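Local coordinates for RNA-binding protein RO60 (Deinococcus radiodurans, PDB 2NVO) that binds small RNAs that accumulate during recovery from ultraviolet irradiation and contributes to the bacterium's resistance to such irradiation, at residues 81-86 and 107-112; 98-103 and 136-141; 264-269 and 299-304; 260-265 and 279-284. One frame throughout, in Å; residues are numbered along the deposited sequence.

Interaction 1 (81-86 and 107-112); sequences ALALRV and ALIAKT
Ile-109 carries the whole of its side of this contact, driving its CD1 methyl against the backbone and first side-chain atoms of Ala-83 and Leu-84. The closest approach is to the main chain: Ile-109 CD1 lies 3.5 Å from Leu-84 N and 3.7 Å from Leu-84 CA. The Ala-83 methyl closes on the same atom, with Ala-83 CB 3.7 Å from Ile-109 CD1, while Leu-84 CB reaches it at 3.9 Å. Because CG1 of Ile-109 stands beside its own backbone N (chi1 -56°) and the chain then runs on extended (chi2 172°), the methyl projects far enough to touch helix 80-93 although the nearest CA atoms, those of Leu-84 and Ile-109, are still 7.3 Å apart. The contact joins two successive helices of the horseshoe-shaped TROVE domain, which is built from HEAT-like helical repeats. Leu-84 also meets Ala-121 of helix 116-129, so a third helix borders the tight spot. Away from it the contact loosens quickly. Ala-81 and Arg-85 on helix 80-93 are exposed and turn from the partner helix, and the partly exposed Lys-111 leads off toward other parts of the chain, its NZ hydrogen-bonded to Gly-148 O and Thr-153 OG1. Near the end of helix 100-112, Thr-112 OG1 donates back to Leu-108 O over 2.7 Å, approaching from the face of that carbonyl opposite to Thr-112 N.

Interaction 2 (98-103 and 136-141); sequences KADPAL and LLHFLA
Two helices of the TROVE horseshoe, 100-112 and 133-143, come together here near the N-terminal end of the former, with Asp-100 and Leu-103 meeting His-138 and Phe-139. The Asp-100 carboxylate faces the edge of the imidazole, near the ring plane, and stands almost perpendicular to it, the two planes 84° apart. Its closest atom is OD2, 3.1 Å from His-138 CE1, a polarised ring carbon lying between the two nitrogens. Those nitrogens stay farther off: His-138 ND1 is 3.9 Å from Asp-100 OD1 and His-138 NE2 is 4.0 Å from Asp-100 OD2. The pair is therefore a contact of carboxylate oxygen with a ring C-H edge, which would probably be electrostatically favourable. With CG anti to the backbone N (chi1 -164°), the histidine ring extends across the gap to meet the aspartate.

Leu-103 approaches the same ring obliquely, its CD1 4.1 Å from His-138 ND1, and its second methyl turns to the neighbouring residue, Leu-103 CD2 lying 4.3 Å from Phe-139 CB. The leucine backbone also takes part, since Leu-103 O sits 3.7 Å from Phe-139 CD1. At this point the chains are close, with the CA atoms of Leu-103 and Phe-139 only 5.4 Å apart. Phe-142 meets the imidazole from the next turn of helix 133-143, and Leu-126 of helix 116-129 touches Phe-139. Helix 133-143 falls in a region assigned to RNA binding by similarity. Skipping one intervening helix to pack on the next is an arrangement in keeping with the stacked HEAT-like repeats of the TROVE domain.

Interaction 3 (264-269 and 299-304); sequences AAMQTN and IERLTD
Arg-301 reaches Met-266 and Asn-269 because its CG lies beside the backbone N (chi1 -56°), its chain runs on extended through chi2 and then bends at chi3 (57°), which swings the guanidinium round to meet two carbonyl oxygens of the turn into which helix 259-266 runs. One nitrogen serves each. Arg-301 NH1 donates to Met-266 O over 3.2 Å with a fairly straight N-H...O angle of 158°, although this bond is less certain because NH1 sits too close to a neighbouring atom in the model. Arg-301 NH2 points to Asn-269 O at 2.6 Å, but the bond is bent and counts as weak. Asn-269 O lies at the edge of the guanidinium, near its plane, so the flat group is presented edge-on to the chain as it leaves the helix.

These acceptors belong to a type I turn from Met-266 to Asn-269, in which Asn-269 N also donates to Met-266 O over 3.2 Å. As modelled, Arg-301 would bridge the first and last carbonyls of the turn. A positive charge placed beside them would be expected to suit the partial negative charge at a helix C terminus. Past Arg-301, helix 292-302 ends: Thr-303 OG1 donates to Ile-299 O over 2.9 Å, and Asp-304 then occupies the N-cap position of the following helix. Between the two segments runs helix 271-283, whose Leu-274 touches Arg-301 and whose Leu-271 and Leu-275 touch Leu-302, while helix 341-354 packs on helix 292-302 through Ala-346 against Ile-299 and Leu-347 against Leu-302.

Interaction 4 (260-265 and 279-284); sequences EVYRAA and GNLGRV
Helix 260-265 and helix 279-283 run roughly antiparallel, with an angle of 143° between their directions, and their axes approach to 9.9 Å, a gap bridged mainly by the side chain of Tyr-262. Asn-280, Leu-281 and Val-284 receive it. Over one face of the ring stands Asn-280 CB, 4.2 Å from the Tyr-262 ring centroid and offset toward the rim, in a CH-pi contact. The amide continues past the rim toward the hydroxyl, its plane 34° from the ring; Tyr-262 OH and Asn-280 ND2 are 3.3 Å apart, but the angle is too poor for a hydrogen bond.

Val-284, just beyond the helix, uses both methyls: its CG1 presses 3.4 Å from Tyr-262 CD2, and its CG2 lies 3.6 Å from Tyr-262 CB. The CG1 methyl stands beside the backbone N (chi1 -52°), and the other lies between N and the carbonyl carbon, so both come to the same side of the ring plane as Asn-280 CB, and neither is square over the face. Leu-281 adds its CD2, 3.8 Å from Tyr-262 CB.

Asn-280 ND2 donates to Asn-277 OD1, which would favour this rotation of the amide. Arg-283 NH1 lies so close to Asn-280 OD1 in the model that this bond is doubtful in detail. Arg-263 NH1 forms a salt bridge to Glu-260 OE2 along its own helix. Trp-273 and Leu-249 also touch Tyr-262. Two successive helices paired antiparallel around a large side chain are in keeping with the helical hairpins of HEAT-like repeats in the TROVE domain.

In the fold
From the N terminus, interaction 1 comes first, joining helix 80-93 to helix 100-112 and closing a mostly helical loop of 20 residues. Interaction 2 starts within that loop and ends beyond it, at helix 133-143, so the two cross; they share helix 100-112 and touch where Ala-107 packs on Phe-139. Farther along the chain, interactions 3 and 4 leave from helix 259-266 and share Ala-264 and Ala-265. Interaction 4 closes the shorter loop, to helix 271-283, and interaction 3 reaches on to helix 292-302. The centres of interactions 1 and 3 are about 43 Å apart, on opposite sides of the chain's centre, within the same horseshoe-shaped TROVE domain.

Interaction 1 (81-86 and 107-112)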
loop_
_atom_site.group_PDB
_atom_site.type_symbol
_atom_site.label_atom_id
_atom_site.label_comp_id
_atom_site.label_asym_id
_atom_site.label_seq_id
_atom_site.Cartn_x
_atom_site.Cartn_y
_atom_site.Cartn_z
ATOM N N ALA A 81 13.921 -10.049 -22.786
ATOM C CA ALA A 81 13.823 -8.665 -23.236
ATOM C C ALA A 81 12.440 -8.070 -22.981
ATOM O O ALA A 81 12.317 -6.919 -22.563
ATOM C CB ALA A 81 14.205 -8.542 -24.715
ATOM N N LEU A 82 11.392 -8.839 -23.242
ATOM C CA LEU A 82 10.056 -8.314 -23.014
ATOM C C LEU A 82 9.726 -8.373 -21.520
ATOM O O LEU A 82 9.066 -7.481 -20.991
ATOM C CB LEU A 82 9.005 -9.031 -23.875
ATOM C CG LEU A 82 7.933 -9.927 -23.253
ATOM C CD1 LEU A 82 6.603 -9.691 -23.926
ATOM C CD2 LEU A 82 8.315 -11.388 -23.341
ATOM N N ALA A 83 10.207 -9.415 -20.846
ATOM C CA ALA A 83 10.085 -9.505 -19.395
ATOM C C ALA A 83 10.579 -8.200 -18.790
ATOM O O ALA A 83 9.946 -7.631 -17.908
ATOM C CB ALA A 83 10.891 -10.679 -18.864
ATOM N N LEU A 84 11.704 -7.714 -19.305
ATOM C CA LEU A 84 12.329 -6.495 -18.810
ATOM C C LEU A 84 11.534 -5.246 -19.192
ATOM O O LEU A 84 11.400 -4.321 -18.391
ATOM C CB LEU A 84 13.740 -6.382 -19.373
ATOM C CG LEU A 84 14.877 -5.880 -18.481
ATOM C CD1 LEU A 84 15.925 -5.171 -19.335
ATOM C CD2 LEU A 84 14.383 -4.963 -17.382
ATOM N N ARG A 85 11.031 -5.203 -20.423
ATOM C CA ARG A 85 10.257 -4.050 -20.868
ATOM C C ARG A 85 8.950 -3.946 -20.081
ATOM O O ARG A 85 8.568 -2.865 -19.637
ATOM C CB ARG A 85 9.979 -4.122 -22.375
ATOM C CG ARG A 85 8.769 -3.310 -22.832
ATOM C CD ARG A 85 8.614 -3.327 -24.354
ATOM N NE ARG A 85 8.853 -4.652 -24.922
ATOM C CZ ARG A 85 7.898 -5.538 -25.190
ATOM N NH1 ARG A 85 6.626 -5.244 -24.947
ATOM N NH2 ARG A 85 8.216 -6.722 -25.703
ATOM N N VAL A 86 8.277 -5.081 -19.914
ATOM C CA VAL A 86 7.063 -5.165 -19.110
ATOM C C VAL A 86 7.339 -4.675 -17.683
ATOM O O VAL A 86 6.582 -3.881 -17.122
ATOM C CB VAL A 86 6.512 -6.615 -19.090
ATOM C CG1 VAL A 86 5.285 -6.722 -18.199
ATOM C CG2 VAL A 86 6.187 -7.086 -20.503
ATOM N N ALA A 107 15.812 -9.444 -10.719
ATOM C CA ALA A 107 16.864 -10.359 -10.319
ATOM C C ALA A 107 16.953 -11.552 -11.258
ATOM O O ALA A 107 18.049 -11.932 -11.669
ATOM C CB ALA A 107 16.668 -10.824 -8.875
ATOM N N LEU A 108 15.810 -12.149 -11.595
ATOM C CA LEU A 108 15.791 -13.339 -12.448
ATOM C C LEU A 108 16.419 -13.056 -13.811
ATOM O O LEU A 108 17.243 -13.827 -14.301
ATOM C CB LEU A 108 14.364 -13.870 -12.646
ATOM C CG LEU A 108 13.652 -14.552 -11.480
ATOM C CD1 LEU A 108 12.154 -14.694 -11.767
ATOM C CD2 LEU A 108 14.279 -15.912 -11.195
ATOM N N ILE A 109 16.005 -11.956 -14.426
ATOM C CA ILE A 109 16.564 -11.546 -15.703
ATOM C C ILE A 109 18.066 -11.273 -15.557
ATOM O O ILE A 109 18.891 -11.879 -16.246
ATOM C CB ILE A 109 15.859 -10.291 -16.241
ATOM C CG1 ILE A 109 14.350 -10.522 -16.360
ATOM C CG2 ILE A 109 16.455 -9.886 -17.594
ATOM C CD1 ILE A 109 13.570 -9.255 -16.712
ATOM N N ALA A 110 18.413 -10.383 -14.637
ATOM C CA ALA A 110 19.796 -9.986 -14.421
ATOM C C ALA A 110 20.709 -11.176 -14.156
ATOM O O ALA A 110 21.852 -11.195 -14.617
ATOM C CB ALA A 110 19.894 -8.975 -13.276
ATOM N N LYS A 111 20.205 -12.168 -13.428
ATOM C CA LYS A 111 21.049 -13.268 -12.974
ATOM C C LYS A 111 20.987 -14.502 -13.862
ATOM O O LYS A 111 21.952 -15.250 -13.933
ATOM C CB LYS A 111 20.710 -13.673 -11.537
ATOM C CG LYS A 111 20.906 -12.579 -10.499
ATOM C CD LYS A 111 22.362 -12.204 -10.310
ATOM C CE LYS A 111 23.186 -13.375 -9.798
ATOM N NZ LYS A 111 24.492 -12.939 -9.221
ATOM N N THR A 112 19.861 -14.729 -14.527
ATOM C CA THR A 112 19.675 -15.995 -15.229
ATOM C C THR A 112 19.177 -15.905 -16.674
ATOM O O THR A 112 18.929 -16.934 -17.306
ATOM C CB THR A 112 18.756 -16.955 -14.439
ATOM O OG1 THR A 112 17.390 -16.539 -14.565
ATOM C CG2 THR A 112 19.158 -16.997 -12.969
#

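Interaction 2 (98-103 and 136-141)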
loop_
_atom_site.group_PDB
_atom_site.type_symbol
_atom_site.label_atom_id
_atom_site.label_comp_id
_atom_site.label_asym_id
_atom_site.label_seq_id
_atom_site.Cartn_x
_atom_site.Cartn_y
_atom_site.Cartn_z
ATOM N N LYS A 98 3.380 -3.133 -4.239
ATOM C CA LYS A 98 4.696 -3.484 -3.724
ATOM C C LYS A 98 5.735 -3.595 -4.830
ATOM O O LYS A 98 5.446 -4.068 -5.922
ATOM C CB LYS A 98 4.633 -4.802 -2.956
ATOM C CG LYS A 98 4.006 -4.690 -1.583
ATOM C CD LYS A 98 3.792 -6.069 -0.984
ATOM C CE LYS A 98 4.055 -6.060 0.514
ATOM N NZ LYS A 98 3.538 -7.286 1.191
ATOM N N ALA A 99 6.954 -3.175 -4.519
ATOM C CA ALA A 99 8.076 -3.311 -5.434
ATOM C C ALA A 99 8.577 -4.757 -5.538
ATOM O O ALA A 99 9.190 -5.130 -6.538
ATOM C CB ALA A 99 9.199 -2.383 -5.005
ATOM N N ASP A 100 8.288 -5.570 -4.519
ATOM C CA ASP A 100 8.803 -6.947 -4.421
ATOM C C ASP A 100 8.807 -7.754 -5.724
ATOM O O ASP A 100 9.843 -8.300 -6.104
ATOM C CB ASP A 100 8.035 -7.752 -3.358
ATOM C CG ASP A 100 8.080 -7.121 -1.985
ATOM O OD1 ASP A 100 8.170 -5.879 -1.874
ATOM O OD2 ASP A 100 7.997 -7.885 -1.003
ATOM N N PRO A 101 7.640 -7.870 -6.391
ATOM C CA PRO A 101 7.575 -8.714 -7.593
ATOM C C PRO A 101 8.479 -8.199 -8.724
ATOM O O PRO A 101 9.047 -9.013 -9.458
ATOM C CB PRO A 101 6.103 -8.624 -8.019
ATOM C CG PRO A 101 5.360 -8.286 -6.756
ATOM C CD PRO A 101 6.307 -7.394 -5.976
ATOM N N ALA A 102 8.579 -6.884 -8.867
ATOM C CA ALA A 102 9.416 -6.283 -9.905
ATOM C C ALA A 102 10.895 -6.476 -9.582
ATOM O O ALA A 102 11.718 -6.679 -10.483
ATOM C CB ALA A 102 9.090 -4.805 -10.070
ATOM N N LEU A 103 11.225 -6.421 -8.294
ATOM C CA LEU A 103 12.582 -6.687 -7.836
ATOM C C LEU A 103 12.990 -8.132 -8.102
ATOM O O LEU A 103 14.114 -8.388 -8.527
ATOM C CB LEU A 103 12.715 -6.365 -6.349
ATOM C CG LEU A 103 12.555 -4.879 -6.034
ATOM C CD1 LEU A 103 12.542 -4.634 -4.532
ATOM C CD2 LEU A 103 13.676 -4.094 -6.704
ATOM N N LEU A 136 17.126 -2.226 -2.604
ATOM C CA LEU A 136 18.383 -2.795 -3.096
ATOM C C LEU A 136 18.786 -4.039 -2.299
ATOM O O LEU A 136 19.252 -5.016 -2.868
ATOM C CB LEU A 136 19.518 -1.781 -3.026
ATOM C CG LEU A 136 20.889 -2.390 -3.341
ATOM C CD1 LEU A 136 20.957 -2.869 -4.801
ATOM C CD2 LEU A 136 22.021 -1.427 -3.010
ATOM N N LEU A 137 18.613 -3.986 -0.982
ATOM C CA LEU A 137 18.983 -5.129 -0.146
ATOM C C LEU A 137 18.017 -6.281 -0.380
ATOM O O LEU A 137 18.383 -7.448 -0.251
ATOM C CB LEU A 137 19.029 -4.745 1.326
ATOM C CG LEU A 137 20.053 -3.640 1.592
ATOM C CD1 LEU A 137 20.064 -3.259 3.060
ATOM C CD2 LEU A 137 21.467 -4.013 1.082
ATOM N N HIS A 138 16.784 -5.934 -0.736
ATOM C CA HIS A 138 15.745 -6.916 -1.014
ATOM C C HIS A 138 16.029 -7.577 -2.357
ATOM O O HIS A 138 15.896 -8.787 -2.521
ATOM C CB HIS A 138 14.379 -6.225 -1.013
ATOM C CG HIS A 138 13.221 -7.166 -0.906
ATOM N ND1 HIS A 138 11.922 -6.769 -1.134
ATOM C CD2 HIS A 138 13.166 -8.486 -0.615
ATOM C CE1 HIS A 138 11.113 -7.804 -0.978
ATOM N NE2 HIS A 138 11.845 -8.859 -0.662
ATOM N N PHE A 139 16.442 -6.768 -3.325
ATOM C CA PHE A 139 16.823 -7.285 -4.629
ATOM C C PHE A 139 17.964 -8.296 -4.480
ATOM O O PHE A 139 17.941 -9.359 -5.080
ATOM C CB PHE A 139 17.227 -6.123 -5.547
ATOM C CG PHE A 139 18.024 -6.545 -6.737
ATOM C CD1 PHE A 139 17.398 -6.838 -7.930
ATOM C CD2 PHE A 139 19.401 -6.665 -6.654
ATOM C CE1 PHE A 139 18.131 -7.231 -9.026
ATOM C CE2 PHE A 139 20.138 -7.059 -7.738
ATOM C CZ PHE A 139 19.503 -7.346 -8.930
ATOM N N LEU A 140 18.950 -7.960 -3.655
ATOM C CA LEU A 140 20.093 -8.841 -3.397
ATOM C C LEU A 140 19.695 -10.166 -2.733
ATOM O O LEU A 140 20.285 -11.211 -3.007
ATOM C CB LEU A 140 21.133 -8.115 -2.538
ATOM C CG LEU A 140 21.865 -6.952 -3.217
ATOM C CD1 LEU A 140 22.818 -6.290 -2.247
ATOM C CD2 LEU A 140 22.592 -7.439 -4.484
ATOM N N ALA A 141 18.707 -10.121 -1.849
ATOM C CA ALA A 141 18.162 -11.344 -1.260
ATOM C C ALA A 141 17.546 -12.252 -2.330
ATOM O O ALA A 141 17.628 -13.468 -2.228
ATOM C CB ALA A 141 17.141 -11.020 -0.183
#

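Interaction 3 (264-269 and 299-304)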
loop_
_atom_site.group_PDB
_atom_site.type_symbol
_atom_site.label_atom_id
_atom_site.label_comp_id
_atom_site.label_asym_id
_atom_site.label_seq_id
_atom_site.Cartn_x
_atom_site.Cartn_y
_atom_site.Cartn_z
ATOM N N ALA A 264 8.408 18.101 18.162
ATOM C CA ALA A 264 9.403 18.421 17.150
ATOM C C ALA A 264 9.110 17.705 15.838
ATOM O O ALA A 264 9.329 18.253 14.761
ATOM C CB ALA A 264 10.799 18.075 17.656
ATOM N N ALA A 265 8.608 16.479 15.942
ATOM C CA ALA A 265 8.341 15.649 14.767
ATOM C C ALA A 265 7.175 16.177 13.924
ATOM O O ALA A 265 7.190 16.097 12.697
ATOM C CB ALA A 265 8.087 14.203 15.194
ATOM N N MET A 266 6.158 16.695 14.597
ATOM C CA MET A 266 5.010 17.300 13.933
ATOM C C MET A 266 5.421 18.386 12.950
ATOM O O MET A 266 5.011 18.386 11.786
ATOM C CB MET A 266 4.122 17.956 14.971
ATOM C CG MET A 266 3.040 17.094 15.512
ATOM S SD MET A 266 1.703 18.189 15.966
ATOM C CE MET A 266 1.300 18.874 14.363
ATOM N N GLN A 267 6.226 19.323 13.440
ATOM C CA GLN A 267 6.602 20.504 12.672
ATOM C C GLN A 267 7.418 20.136 11.453
ATOM O O GLN A 267 7.650 20.967 10.582
ATOM C CB GLN A 267 7.409 21.465 13.541
ATOM C CG GLN A 267 6.709 21.888 14.818
ATOM C CD GLN A 267 7.654 22.576 15.791
ATOM O OE1 GLN A 267 8.866 22.331 15.778
ATOM N NE2 GLN A 267 7.103 23.438 16.646
ATOM N N THR A 268 7.855 18.883 11.396
ATOM C CA THR A 268 8.756 18.443 10.340
ATOM C C THR A 268 8.196 17.293 9.516
ATOM O O THR A 268 8.922 16.658 8.753
ATOM C CB THR A 268 10.128 18.027 10.918
ATOM O OG1 THR A 268 9.975 17.658 12.297
ATOM C CG2 THR A 268 11.111 19.184 10.821
ATOM N N ASN A 269 6.910 17.014 9.666
ATOM C CA ASN A 269 6.310 15.970 8.849
ATOM C C ASN A 269 4.973 16.352 8.232
ATOM O O ASN A 269 4.277 17.235 8.728
ATOM C CB ASN A 269 6.212 14.658 9.629
ATOM C CG ASN A 269 7.351 13.708 9.302
ATOM O OD1 ASN A 269 7.351 13.056 8.253
ATOM N ND2 ASN A 269 8.328 13.626 10.194
ATOM N N ILE A 299 -6.269 20.167 13.897
ATOM C CA ILE A 299 -7.504 20.246 13.120
ATOM C C ILE A 299 -7.301 20.931 11.772
ATOM O O ILE A 299 -7.770 20.441 10.750
ATOM C CB ILE A 299 -8.634 20.917 13.909
ATOM C CG1 ILE A 299 -9.048 20.009 15.074
ATOM C CG2 ILE A 299 -9.853 21.219 13.010
ATOM C CD1 ILE A 299 -9.918 20.717 16.101
ATOM N N GLU A 300 -6.592 22.059 11.767
ATOM C CA GLU A 300 -6.351 22.789 10.521
ATOM C C GLU A 300 -5.552 21.977 9.499
ATOM O O GLU A 300 -5.809 22.040 8.301
ATOM C CB GLU A 300 -5.657 24.138 10.796
ATOM C CG GLU A 300 -6.502 25.101 11.619
ATOM C CD GLU A 300 -7.855 25.396 10.982
ATOM O OE1 GLU A 300 -7.941 25.385 9.737
ATOM O OE2 GLU A 300 -8.837 25.639 11.720
ATOM N N ARG A 301 -4.572 21.225 9.961
ATOM C CA ARG A 301 -3.817 20.386 9.040
ATOM C C ARG A 301 -4.657 19.218 8.501
ATOM O O ARG A 301 -4.560 18.871 7.335
ATOM C CB ARG A 301 -2.551 19.869 9.719
ATOM C CG ARG A 301 -1.673 20.990 10.250
ATOM C CD ARG A 301 -0.537 20.442 11.066
ATOM N NE ARG A 301 0.250 19.512 10.266
ATOM C CZ ARG A 301 1.444 19.058 10.620
ATOM N NH1 ARG A 301 1.997 19.465 11.758
ATOM N NH2 ARG A 301 2.086 18.209 9.836
ATOM N N LEU A 302 -5.478 18.631 9.367
ATOM C CA LEU A 302 -6.263 17.448 9.021
ATOM C C LEU A 302 -7.334 17.751 7.983
ATOM O O LEU A 302 -7.759 16.866 7.237
ATOM C CB LEU A 302 -6.930 16.882 10.277
ATOM C CG LEU A 302 -5.983 16.236 11.282
ATOM C CD1 LEU A 302 -6.753 15.756 12.502
ATOM C CD2 LEU A 302 -5.247 15.097 10.591
ATOM N N THR A 303 -7.784 19.002 7.950
ATOM C CA THR A 303 -8.872 19.393 7.066
ATOM C C THR A 303 -8.415 20.376 5.991
ATOM O O THR A 303 -9.234 21.011 5.347
ATOM C CB THR A 303 -10.029 20.037 7.840
ATOM O OG1 THR A 303 -9.548 21.175 8.570
ATOM C CG2 THR A 303 -10.661 19.036 8.813
ATOM N N ASP A 304 -7.108 20.498 5.813
ATOM C CA ASP A 304 -6.551 21.372 4.777
ATOM C C ASP A 304 -6.717 20.711 3.408
ATOM O O ASP A 304 -6.065 19.716 3.120
ATOM C CB ASP A 304 -5.076 21.621 5.077
ATOM C CG ASP A 304 -4.428 22.611 4.105
ATOM O OD1 ASP A 304 -3.294 23.047 4.364
ATOM O OD2 ASP A 304 -5.048 22.942 3.091
#

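Interaction 4 (260-265 and 279-284)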
loop_
_atom_site.group_PDB
_atom_site.type_symbol
_atom_site.label_atom_id
_atom_site.label_comp_id
_atom_site.label_asym_id
_atom_site.label_seq_id
_atom_site.Cartn_x
_atom_site.Cartn_y
_atom_site.Cartn_z
ATOM N N GLU A 260 8.534 16.612 23.735
ATOM C CA GLU A 260 9.344 17.520 22.923
ATOM C C GLU A 260 9.830 16.856 21.646
ATOM O O GLU A 260 10.052 17.521 20.631
ATOM C CB GLU A 260 10.528 18.075 23.724
ATOM C CG GLU A 260 10.122 18.724 25.036
ATOM C CD GLU A 260 8.921 19.639 24.880
ATOM O OE1 GLU A 260 8.829 20.338 23.844
ATOM O OE2 GLU A 260 8.068 19.658 25.794
ATOM N N VAL A 261 9.997 15.540 21.704
ATOM C CA VAL A 261 10.418 14.775 20.536
ATOM C C VAL A 261 9.288 14.687 19.514
ATOM O O VAL A 261 9.510 14.805 18.313
ATOM C CB VAL A 261 10.881 13.357 20.934
ATOM C CG1 VAL A 261 10.793 12.405 19.752
ATOM C CG2 VAL A 261 12.298 13.404 21.488
ATOM N N TYR A 262 8.069 14.488 19.997
ATOM C CA TYR A 262 6.924 14.413 19.098
ATOM C C TYR A 262 6.489 15.792 18.616
ATOM O O TYR A 262 6.244 15.994 17.427
ATOM C CB TYR A 262 5.780 13.609 19.724
ATOM C CG TYR A 262 5.918 12.156 19.358
ATOM C CD1 TYR A 262 5.778 11.751 18.034
ATOM C CD2 TYR A 262 6.250 11.202 20.306
ATOM C CE1 TYR A 262 5.926 10.441 17.668
ATOM C CE2 TYR A 262 6.401 9.870 19.944
ATOM C CZ TYR A 262 6.241 9.502 18.619
ATOM O OH TYR A 262 6.392 8.194 18.228
ATOM N N ARG A 263 6.413 16.731 19.550
ATOM C CA ARG A 263 6.238 18.138 19.221
ATOM C C ARG A 263 7.147 18.497 18.049
ATOM O O ARG A 263 6.715 19.090 17.058
ATOM C CB ARG A 263 6.593 18.989 20.440
ATOM C CG ARG A 263 6.053 20.402 20.411
ATOM C CD ARG A 263 5.968 20.939 21.820
ATOM N NE ARG A 263 4.812 20.418 22.546
ATOM C CZ ARG A 263 4.769 20.290 23.869
ATOM N NH1 ARG A 263 5.827 20.624 24.587
ATOM N NH2 ARG A 263 3.688 19.810 24.475
ATOM N N ALA A 264 8.408 18.101 18.162
ATOM C CA ALA A 264 9.403 18.421 17.150
ATOM C C ALA A 264 9.110 17.705 15.838
ATOM O O ALA A 264 9.329 18.253 14.761
ATOM C CB ALA A 264 10.799 18.075 17.656
ATOM N N ALA A 265 8.608 16.479 15.942
ATOM C CA ALA A 265 8.341 15.649 14.767
ATOM C C ALA A 265 7.175 16.177 13.924
ATOM O O ALA A 265 7.190 16.097 12.697
ATOM C CB ALA A 265 8.087 14.203 15.194
ATOM N N GLY A 279 -2.323 9.137 17.970
ATOM C CA GLY A 279 -2.279 8.417 19.233
ATOM C C GLY A 279 -0.973 8.663 19.967
ATOM O O GLY A 279 -0.957 8.939 21.170
ATOM N N ASN A 280 0.125 8.563 19.234
ATOM C CA ASN A 280 1.447 8.867 19.766
ATOM C C ASN A 280 1.564 10.270 20.371
ATOM O O ASN A 280 2.444 10.521 21.195
ATOM C CB ASN A 280 2.502 8.685 18.670
ATOM C CG ASN A 280 2.884 7.225 18.457
ATOM O OD1 ASN A 280 2.650 6.382 19.322
ATOM N ND2 ASN A 280 3.482 6.925 17.309
ATOM N N LEU A 281 0.677 11.176 19.952
ATOM C CA LEU A 281 0.686 12.564 20.409
ATOM C C LEU A 281 -0.200 12.732 21.631
ATOM O O LEU A 281 0.073 13.553 22.507
ATOM C CB LEU A 281 0.204 13.480 19.278
ATOM C CG LEU A 281 1.197 13.587 18.119
ATOM C CD1 LEU A 281 0.543 14.044 16.819
ATOM C CD2 LEU A 281 2.329 14.522 18.505
ATOM N N GLY A 282 -1.267 11.948 21.691
ATOM C CA GLY A 282 -2.126 11.960 22.851
ATOM C C GLY A 282 -1.370 11.348 24.013
ATOM O O GLY A 282 -1.560 11.741 25.170
ATOM N N ARG A 283 -0.505 10.388 23.683
ATOM C CA ARG A 283 0.214 9.598 24.677
ATOM C C ARG A 283 1.321 10.423 25.306
ATOM O O ARG A 283 1.336 10.619 26.520
ATOM C CB ARG A 283 0.811 8.342 24.034
ATOM C CG ARG A 283 1.358 7.337 25.042
ATOM C CD ARG A 283 2.007 6.135 24.363
ATOM N NE ARG A 283 3.342 6.420 23.845
ATOM C CZ ARG A 283 3.669 6.338 22.560
ATOM N NH1 ARG A 283 2.749 5.988 21.677
ATOM N NH2 ARG A 283 4.906 6.606 22.157
ATOM N N VAL A 284 2.235 10.908 24.469
ATOM C CA VAL A 284 3.338 11.757 24.913
ATOM C C VAL A 284 2.896 13.144 25.382
ATOM O O VAL A 284 3.718 14.053 25.468
ATOM C CB VAL A 284 4.382 11.934 23.809
ATOM C CG1 VAL A 284 4.804 10.583 23.274
ATOM C CG2 VAL A 284 3.824 12.790 22.694
#